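Long-range contacts in trans-4-hydroxy-L-proline dehydratase (PDB 6VXC), which catalyses the radical dehydration of trans-4-hydroxy-L-proline to (S)-1-pyrroline-5-carboxylate, a step in the anaerobic breakdown of hydroxyproline: residues 379-384 with 407-412; 575-580 with 678-683; 625-630 with 698-703. One frame throughout, in Å; residues are numbered along the deposited sequence.

How the contacts relate
Contact 1 packs two helices against each other and stands alone, its nearest atoms about 24 Å from contact 2 and about 15 Å from contact 3. Contacts 2 and 3 are neighbours, with centres 14 Å apart; their segments alternate along the chain, and the long loop between helices 667-673 and 703-711 supplies a segment to each. Where they meet, D580 of contact 2 bonds the backbone N of Y625 in contact 3. Contact 2 is buried throughout; contacts 1 and 3 are partly buried. Chemistry follows place: rings and aliphatic carbons in contact 1, a beta turn against a helix with no direct hydrogen bond in contact 2, direct hydrogen bonds in contact 3; water bridges all three.

Contact 1. Residues 379-384 with 407-412; sequences VSYIIL and QKFLKR
Y381 and F409 meet in a T-shaped stack, the edge of the F409 ring directed at the face of Y381, with centroids 5.7 Å apart and planes at 77°. F409 is the centre of the tight part. Its CG lies anti to the backbone N (chi1 -180°), which carries the ring back toward helix 378-390. There CE1 meets L384 CD1 at 3.6 Å and S380 CB at 3.9 Å; S380 OG is hydrogen-bonded to D306. Y381 OH is wedged against the F409 backbone, 3.3 Å from F409 N, at too poor an angle for a hydrogen bond. The same L384 methyl packs on the aliphatic part of R412, CD1 to CG 3.5 Å, as the two side chains run antiparallel alongside one another. Toward the outside the contact loosens. The extended K408 brings its ammonium to the Y381 face opposite F409; at 5.2 Å from NZ to the ring centroid, this cation-pi contact is at most weakly attractive. At the edge of the Y381 ring, in its plane, a water joins the helices, donating to Y381 O at 3.1 Å and accepting from R412 NE at 3.0 Å. Bent at its second torsion, R412 reaches across to helix 378-390, where NH2 forms salt bridges with D385 and D388. The axes of the two segments are 14° apart. Their helices alternate with parallel strands 362-366, 396-401 and 426-428 as beta-alpha-beta units, consistent with the alpha/beta barrel of glycyl radical enzymes; F409 rests on T365 and V399 of the first two strands, and L384 on V399.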
loop_
_atom_site.group_PDB
_atom_site.type_symbol
_atom_site.label_atom_id
_atom_site.label_comp_id
_atom_site.label_asym_id
_atom_site.label_seq_id
_atom_site.Cartn_x
_atom_site.Cartn_y
_atom_site.Cartn_z
ATOM N N VAL A 379 -23.263 3.480 9.705
ATOM C CA VAL A 379 -21.897 3.995 9.756
ATOM C C VAL A 379 -21.310 4.052 8.357
ATOM O O VAL A 379 -20.530 4.954 8.051
ATOM C CB VAL A 379 -20.989 3.160 10.701
ATOM C CG1 VAL A 379 -19.574 3.729 10.679
ATOM C CG2 VAL A 379 -21.511 3.166 12.154
ATOM N N SER A 380 -21.669 3.099 7.494
ATOM C CA SER A 380 -21.185 3.117 6.114
ATOM C C SER A 380 -21.519 4.433 5.438
ATOM O O SER A 380 -20.686 5.016 4.730
ATOM C CB SER A 380 -21.783 1.960 5.302
ATOM O OG SER A 380 -21.742 0.731 5.983
ATOM N N TYR A 381 -22.754 4.898 5.616
ATOM C CA TYR A 381 -23.154 6.149 4.993
ATOM C C TYR A 381 -22.491 7.342 5.662
ATOM O O TYR A 381 -22.169 8.320 4.985
ATOM C CB TYR A 381 -24.679 6.279 5.002
ATOM C CG TYR A 381 -25.329 5.431 3.944
ATOM C CD1 TYR A 381 -25.224 5.782 2.603
ATOM C CD2 TYR A 381 -26.038 4.281 4.277
ATOM C CE1 TYR A 381 -25.812 5.027 1.607
ATOM C CE2 TYR A 381 -26.630 3.504 3.290
ATOM C CZ TYR A 381 -26.512 3.885 1.953
ATOM O OH TYR A 381 -27.106 3.126 0.972
ATOM N N ILE A 382 -22.261 7.270 6.980
ATOM C CA ILE A 382 -21.512 8.326 7.649
ATOM C C ILE A 382 -20.098 8.427 7.067
ATOM O O ILE A 382 -19.609 9.525 6.792
ATOM C CB ILE A 382 -21.500 8.104 9.174
ATOM C CG1 ILE A 382 -22.920 8.114 9.756
ATOM C CG2 ILE A 382 -20.711 9.187 9.855
ATOM C CD1 ILE A 382 -22.980 7.710 11.247
ATOM N N ILE A 383 -19.427 7.289 6.856
ATOM C CA ILE A 383 -18.071 7.319 6.291
ATOM C C ILE A 383 -18.070 7.964 4.904
ATOM O O ILE A 383 -17.205 8.789 4.587
ATOM C CB ILE A 383 -17.481 5.899 6.254
ATOM C CG1 ILE A 383 -17.213 5.421 7.692
ATOM C CG2 ILE A 383 -16.212 5.853 5.372
ATOM C CD1 ILE A 383 -16.913 3.930 7.829
ATOM N N LEU A 384 -19.043 7.610 4.059
ATOM C CA LEU A 384 -19.137 8.261 2.752
ATOM C C LEU A 384 -19.324 9.771 2.890
ATOM O O LEU A 384 -18.689 10.549 2.166
ATOM C CB LEU A 384 -20.262 7.640 1.925
ATOM C CG LEU A 384 -20.086 6.207 1.419
ATOM C CD1 LEU A 384 -21.158 5.880 0.385
ATOM C CD2 LEU A 384 -18.687 5.987 0.829
ATOM N N GLN A 407 -28.219 -0.642 -4.368
ATOM C CA GLN A 407 -27.819 0.260 -5.441
ATOM C C GLN A 407 -27.635 1.687 -4.934
ATOM O O GLN A 407 -26.783 2.417 -5.441
ATOM C CB GLN A 407 -28.842 0.215 -6.578
ATOM C CG GLN A 407 -28.365 0.903 -7.855
ATOM C CD GLN A 407 -27.336 0.090 -8.619
ATOM O OE1 GLN A 407 -26.843 -0.929 -8.131
ATOM N NE2 GLN A 407 -27.029 0.525 -9.842
ATOM N N LYS A 408 -28.397 2.095 -3.924
ATOM C CA LYS A 408 -28.233 3.438 -3.377
ATOM C C LYS A 408 -26.814 3.663 -2.857
ATOM O O LYS A 408 -26.243 4.747 -3.030
ATOM C CB LYS A 408 -29.245 3.677 -2.254
ATOM C CG LYS A 408 -29.056 4.996 -1.514
ATOM C CD LYS A 408 -30.093 5.188 -0.394
ATOM C CE LYS A 408 -29.806 6.442 0.420
ATOM N NZ LYS A 408 -30.635 6.502 1.650
ATOM N N PHE A 409 -26.235 2.652 -2.206
ATOM C CA PHE A 409 -24.880 2.799 -1.688
ATOM C C PHE A 409 -23.883 2.936 -2.832
ATOM O O PHE A 409 -23.035 3.831 -2.829
ATOM C CB PHE A 409 -24.527 1.609 -0.797
ATOM C CG PHE A 409 -23.131 1.674 -0.211
ATOM C CD1 PHE A 409 -22.880 2.421 0.929
ATOM C CD2 PHE A 409 -22.075 0.986 -0.799
ATOM C CE1 PHE A 409 -21.605 2.481 1.477
ATOM C CE2 PHE A 409 -20.788 1.051 -0.257
ATOM C CZ PHE A 409 -20.557 1.804 0.890
ATOM N N LEU A 410 -23.988 2.068 -3.836
ATOM C CA LEU A 410 -23.089 2.172 -4.978
ATOM C C LEU A 410 -23.187 3.545 -5.645
ATOM O O LEU A 410 -22.165 4.153 -5.991
ATOM C CB LEU A 410 -23.400 1.055 -5.978
ATOM C CG LEU A 410 -22.723 1.144 -7.346
ATOM C CD1 LEU A 410 -21.190 1.155 -7.231
ATOM C CD2 LEU A 410 -23.226 0.025 -8.278
ATOM N N LYS A 411 -24.410 4.056 -5.833
ATOM C CA LYS A 411 -24.562 5.322 -6.541
ATOM C C LYS A 411 -24.002 6.486 -5.732
ATOM O O LYS A 411 -23.429 7.420 -6.298
ATOM C CB LYS A 411 -26.027 5.557 -6.913
ATOM C CG LYS A 411 -26.491 4.652 -8.070
ATOM C CD LYS A 411 -27.927 4.933 -8.497
ATOM C CE LYS A 411 -28.066 6.305 -9.151
ATOM N NZ LYS A 411 -29.423 6.469 -9.768
ATOM N N ARG A 412 -24.153 6.448 -4.411
ATOM C CA ARG A 412 -23.529 7.463 -3.574
ATOM C C ARG A 412 -22.008 7.438 -3.727
ATOM O O ARG A 412 -21.363 8.494 -3.771
ATOM C CB ARG A 412 -23.938 7.256 -2.119
ATOM C CG ARG A 412 -23.300 8.203 -1.148
ATOM C CD ARG A 412 -23.895 9.597 -1.239
ATOM N NE ARG A 412 -23.358 10.454 -0.184
ATOM C CZ ARG A 412 -22.520 11.454 -0.404
ATOM N NH1 ARG A 412 -22.147 11.726 -1.648
ATOM N NH2 ARG A 412 -22.058 12.178 0.607
HETATM O O HOH W 1 -23.755 8.821 2.360
#

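Contact 2. Residues 575-580 with 678-683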
loop_
_atom_site.group_PDB
_atom_site.type_symbol
_atom_site.label_atom_id
_atom_site.label_comp_id
_atom_site.label_asym_id
_atom_site.label_seq_id
_atom_site.Cartn_x
_atom_site.Cartn_y
_atom_site.Cartn_z
ATOM N N ILE A 575 1.648 -5.438 -17.704
ATOM C CA ILE A 575 1.038 -6.493 -18.504
ATOM C C ILE A 575 0.538 -5.943 -19.851
ATOM O O ILE A 575 0.620 -6.622 -20.870
ATOM C CB ILE A 575 -0.057 -7.211 -17.680
ATOM C CG1 ILE A 575 -0.639 -8.420 -18.423
ATOM C CG2 ILE A 575 -1.149 -6.231 -17.202
ATOM C CD1 ILE A 575 0.385 -9.529 -18.712
ATOM N N GLY A 576 0.021 -4.712 -19.880
ATOM C CA GLY A 576 -0.418 -4.140 -21.149
ATOM C C GLY A 576 0.729 -3.927 -22.122
ATOM O O GLY A 576 0.649 -4.291 -23.303
ATOM N N THR A 577 1.806 -3.314 -21.643
ATOM C CA THR A 577 2.966 -3.073 -22.492
ATOM C C THR A 577 3.490 -4.386 -23.072
ATOM O O THR A 577 3.657 -4.516 -24.289
ATOM C CB THR A 577 4.059 -2.363 -21.682
ATOM O OG1 THR A 577 3.593 -1.080 -21.264
ATOM C CG2 THR A 577 5.349 -2.189 -22.501
ATOM N N ILE A 578 3.675 -5.403 -22.225
ATOM C CA ILE A 578 4.299 -6.612 -22.754
ATOM C C ILE A 578 3.330 -7.399 -23.619
ATOM O O ILE A 578 3.744 -7.995 -24.617
ATOM C CB ILE A 578 4.914 -7.492 -21.647
ATOM C CG1 ILE A 578 5.605 -8.694 -22.327
ATOM C CG2 ILE A 578 3.885 -7.924 -20.613
ATOM C CD1 ILE A 578 6.343 -9.553 -21.435
ATOM N N THR A 579 2.037 -7.396 -23.275
ATOM C CA THR A 579 1.036 -8.014 -24.136
ATOM C C THR A 579 1.082 -7.415 -25.534
ATOM O O THR A 579 1.145 -8.141 -26.533
ATOM C CB THR A 579 -0.376 -7.828 -23.559
ATOM O OG1 THR A 579 -0.523 -8.557 -22.343
ATOM C CG2 THR A 579 -1.389 -8.329 -24.555
ATOM N N ASP A 580 1.024 -6.083 -25.621
ATOM C CA ASP A 580 1.049 -5.452 -26.934
ATOM C C ASP A 580 2.380 -5.688 -27.646
ATOM O O ASP A 580 2.407 -5.795 -28.873
ATOM C CB ASP A 580 0.748 -3.958 -26.817
ATOM C CG ASP A 580 -0.735 -3.664 -26.514
ATOM O OD1 ASP A 580 -1.563 -4.590 -26.512
ATOM O OD2 ASP A 580 -1.074 -2.483 -26.286
ATOM N N SER A 678 10.148 -0.529 -27.012
ATOM C CA SER A 678 9.586 -1.868 -27.023
ATOM C C SER A 678 8.813 -2.120 -28.308
ATOM O O SER A 678 8.421 -1.176 -29.008
ATOM C CB SER A 678 8.681 -2.121 -25.801
ATOM O OG SER A 678 7.814 -1.047 -25.492
ATOM N N PRO A 679 8.605 -3.397 -28.659
ATOM C CA PRO A 679 8.008 -3.736 -29.966
ATOM C C PRO A 679 6.608 -3.181 -30.195
ATOM O O PRO A 679 6.165 -3.143 -31.346
ATOM C CB PRO A 679 7.982 -5.276 -29.945
ATOM C CG PRO A 679 9.098 -5.641 -29.034
ATOM C CD PRO A 679 9.135 -4.582 -27.970
ATOM N N ASN A 680 5.873 -2.801 -29.152
ATOM C CA ASN A 680 4.526 -2.287 -29.375
ATOM C C ASN A 680 4.519 -0.863 -29.913
ATOM O O ASN A 680 3.451 -0.367 -30.283
ATOM C CB ASN A 680 3.710 -2.332 -28.086
ATOM C CG ASN A 680 4.267 -1.413 -27.024
ATOM O OD1 ASN A 680 5.481 -1.268 -26.897
ATOM N ND2 ASN A 680 3.390 -0.776 -26.263
ATOM N N GLY A 681 5.675 -0.207 -29.983
ATOM C CA GLY A 681 5.757 1.168 -30.424
ATOM C C GLY A 681 6.016 2.164 -29.315
ATOM O O GLY A 681 6.222 3.344 -29.609
ATOM N N ARG A 682 6.024 1.731 -28.058
ATOM C CA ARG A 682 6.418 2.611 -26.961
ATOM C C ARG A 682 7.877 3.010 -27.129
ATOM O O ARG A 682 8.720 2.184 -27.483
ATOM C CB ARG A 682 6.185 1.902 -25.621
ATOM C CG ARG A 682 6.671 2.644 -24.392
ATOM C CD ARG A 682 6.845 1.697 -23.182
ATOM N NE ARG A 682 8.030 2.101 -22.442
ATOM C CZ ARG A 682 9.272 1.792 -22.801
ATOM N NH1 ARG A 682 9.479 1.056 -23.877
ATOM N NH2 ARG A 682 10.296 2.231 -22.086
ATOM N N LEU A 683 8.172 4.293 -26.949
ATOM C CA LEU A 683 9.529 4.743 -27.199
ATOM C C LEU A 683 10.397 4.623 -25.948
ATOM O O LEU A 683 9.911 4.435 -24.828
ATOM C CB LEU A 683 9.541 6.176 -27.720
ATOM C CG LEU A 683 8.804 6.416 -29.041
ATOM C CD1 LEU A 683 8.985 7.851 -29.474
ATOM C CD2 LEU A 683 9.272 5.465 -30.133
HETATM O O HOH W 2 0.767 -0.684 -27.475
#
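N680, T577 and D580 carry this contact, in which a type I beta turn (S678 to G681) is pressed against the first turns of helix 575-591. N680 meets D580 methylene to methylene, CB to CB 3.6 Å. Its CG is tucked between the backbone N and the carbonyl carbon (chi1 65°), which folds the amide back over the turn. There OD1 accepts from S678 OG at 2.7 Å and, weakly, from R682 N, so the side chain braces its own loop. T577 turns its methyl toward the loop, with CG2 4.0 Å from S678 OG and 4.2 Å from R682 CD. Its hydroxyl is bonded to the backbone N of S689 and to E695, whose same carboxylate oxygen also bonds N680 ND2, weakly, and so ties helix and turn from outside. R682 closes the polar network, NH1 giving a hydrogen bond to S678 OG at 3.1 Å while NE bonds K686 O. No direct hydrogen bond joins 575-580 to 678-683; the carboxylate of D580, whose OD1 is held by Y625, reaches N680 through one water, which donates to D580 OD2 at 2.8 Å and accepts from N680 ND2 at 2.9 Å.

Contact 3. Residues 625-630 with 698-703; sequences YGNDDD and GDTNGP
Two irregular loops, each leading into a helix, are clamped together here by the amide of N627, which links the pyruvate formate lyase-like region to the glycine radical region. The N627 side chain uses both its polar atoms across the contact. ND2 donates to G698 O at 2.8 Å, almost straight (178°) and with the acceptor in the plane of the amide; its other bond goes to K624 O. OD1 receives two donors that approach differently. T700 N arrives in the carbonyl plane at 2.8 Å. N701 ND2, at 2.9 Å from OD1, comes from above that plane, 39° out of it; the N701 amide stands nearly perpendicular to that of N627, with OD1 in its plane. Gripped in this way, the N627 amide has its rotation fixed, and its O and N ends are told apart by their partners. With CG beside the backbone N (chi1 -64°), the amide reaches across although its CB does not point at the other loop. Beside it G626 O packs on D699 CB at 3.6 Å, where the CA atoms of G626 and D699 approach to 5.1 Å. D699 turns its carboxylate elsewhere, OD1 bonding T805. A water adds a further link, accepting from N701 N at 2.8 Å and standing 2.9 Å from G626 O. Downstream in each loop, D629 caps the start of helix 630-647 and G702 is the N-cap of helix 703-711. Y625 packs against both helices, and K712, just beyond the second, forms salt bridges with D628 and D630.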
loop_
_atom_site.group_PDB
_atom_site.type_symbol
_atom_site.label_atom_id
_atom_site.label_comp_id
_atom_site.label_asym_id
_atom_site.label_seq_id
_atom_site.Cartn_x
_atom_site.Cartn_y
_atom_site.Cartn_z
ATOM N N TYR A 625 -4.327 -5.039 -26.721
ATOM C CA TYR A 625 -5.039 -5.394 -25.505
ATOM C C TYR A 625 -5.992 -4.277 -25.083
ATOM O O TYR A 625 -5.679 -3.094 -25.198
ATOM C CB TYR A 625 -4.007 -5.671 -24.418
ATOM C CG TYR A 625 -4.519 -5.752 -23.014
ATOM C CD1 TYR A 625 -5.317 -6.815 -22.608
ATOM C CD2 TYR A 625 -4.172 -4.786 -22.086
ATOM C CE1 TYR A 625 -5.762 -6.913 -21.322
ATOM C CE2 TYR A 625 -4.595 -4.882 -20.760
ATOM C CZ TYR A 625 -5.405 -5.944 -20.395
ATOM O OH TYR A 625 -5.871 -6.052 -19.106
ATOM N N GLY A 626 -7.157 -4.661 -24.570
ATOM C CA GLY A 626 -8.149 -3.694 -24.130
ATOM C C GLY A 626 -9.222 -3.361 -25.150
ATOM O O GLY A 626 -9.969 -2.395 -24.963
ATOM N N ASN A 627 -9.356 -4.156 -26.202
ATOM C CA ASN A 627 -10.378 -3.928 -27.211
ATOM C C ASN A 627 -11.314 -5.115 -27.340
ATOM O O ASN A 627 -12.062 -5.209 -28.316
ATOM C CB ASN A 627 -9.724 -3.602 -28.553
ATOM C CG ASN A 627 -8.941 -2.325 -28.496
ATOM O OD1 ASN A 627 -9.516 -1.242 -28.565
ATOM N ND2 ASN A 627 -7.637 -2.433 -28.341
ATOM N N ASP A 628 -11.314 -6.003 -26.350
ATOM C CA ASP A 628 -12.048 -7.256 -26.446
ATOM C C ASP A 628 -11.647 -8.013 -27.711
ATOM O O ASP A 628 -12.462 -8.674 -28.351
ATOM C CB ASP A 628 -13.563 -7.031 -26.401
ATOM C CG ASP A 628 -14.322 -8.314 -26.151
ATOM O OD1 ASP A 628 -13.725 -9.273 -25.597
ATOM O OD2 ASP A 628 -15.494 -8.376 -26.550
ATOM N N ASP A 629 -10.367 -7.899 -28.078
ATOM C CA ASP A 629 -9.804 -8.544 -29.262
ATOM C C ASP A 629 -8.985 -9.756 -28.814
ATOM O O ASP A 629 -7.903 -9.597 -28.244
ATOM C CB ASP A 629 -8.946 -7.549 -30.042
ATOM C CG ASP A 629 -8.393 -8.120 -31.336
ATOM O OD1 ASP A 629 -8.398 -9.353 -31.527
ATOM O OD2 ASP A 629 -7.940 -7.306 -32.166
ATOM N N ASP A 630 -9.495 -10.963 -29.098
ATOM C CA ASP A 630 -8.876 -12.192 -28.599
ATOM C C ASP A 630 -7.481 -12.438 -29.172
ATOM O O ASP A 630 -6.690 -13.138 -28.541
ATOM C CB ASP A 630 -9.792 -13.389 -28.880
ATOM C CG ASP A 630 -10.928 -13.503 -27.871
ATOM O OD1 ASP A 630 -10.758 -13.065 -26.706
ATOM O OD2 ASP A 630 -12.005 -13.984 -28.261
ATOM N N GLY A 698 -3.937 2.364 -26.668
ATOM C CA GLY A 698 -4.229 1.002 -27.069
ATOM C C GLY A 698 -5.700 0.676 -27.221
ATOM O O GLY A 698 -6.090 -0.050 -28.134
ATOM N N ASP A 699 -6.528 1.193 -26.328
ATOM C CA ASP A 699 -7.950 0.879 -26.301
ATOM C C ASP A 699 -8.705 1.930 -27.114
ATOM O O ASP A 699 -8.748 3.099 -26.745
ATOM C CB ASP A 699 -8.438 0.812 -24.858
ATOM C CG ASP A 699 -8.140 2.087 -24.071
ATOM O OD1 ASP A 699 -7.004 2.588 -24.118
ATOM O OD2 ASP A 699 -9.045 2.577 -23.375
ATOM N N THR A 700 -9.298 1.516 -28.223
ATOM C CA THR A 700 -10.017 2.447 -29.084
ATOM C C THR A 700 -11.475 2.058 -29.251
ATOM O O THR A 700 -12.135 2.532 -30.176
ATOM C CB THR A 700 -9.355 2.537 -30.461
ATOM O OG1 THR A 700 -9.245 1.221 -31.028
ATOM C CG2 THR A 700 -7.983 3.204 -30.360
ATOM N N ASN A 701 -11.987 1.196 -28.386
ATOM C CA ASN A 701 -13.331 0.672 -28.552
ATOM C C ASN A 701 -14.231 0.928 -27.346
ATOM O O ASN A 701 -15.297 0.323 -27.245
ATOM C CB ASN A 701 -13.254 -0.821 -28.888
ATOM C CG ASN A 701 -12.865 -1.057 -30.347
ATOM O OD1 ASN A 701 -13.717 -1.026 -31.220
ATOM N ND2 ASN A 701 -11.584 -1.266 -30.609
ATOM N N GLY A 702 -13.847 1.829 -26.452
ATOM C CA GLY A 702 -14.697 2.220 -25.349
ATOM C C GLY A 702 -14.456 1.414 -24.087
ATOM O O GLY A 702 -13.760 0.395 -24.100
ATOM N N PRO A 703 -15.070 1.837 -22.975
ATOM C CA PRO A 703 -14.761 1.208 -21.677
ATOM C C PRO A 703 -15.365 -0.171 -21.496
ATOM O O PRO A 703 -14.842 -0.962 -20.698
ATOM C CB PRO A 703 -15.329 2.206 -20.659
ATOM C CG PRO A 703 -16.460 2.891 -21.434
ATOM C CD PRO A 703 -15.989 2.978 -22.850
HETATM O O HOH W 3 -11.503 -0.205 -26.011
#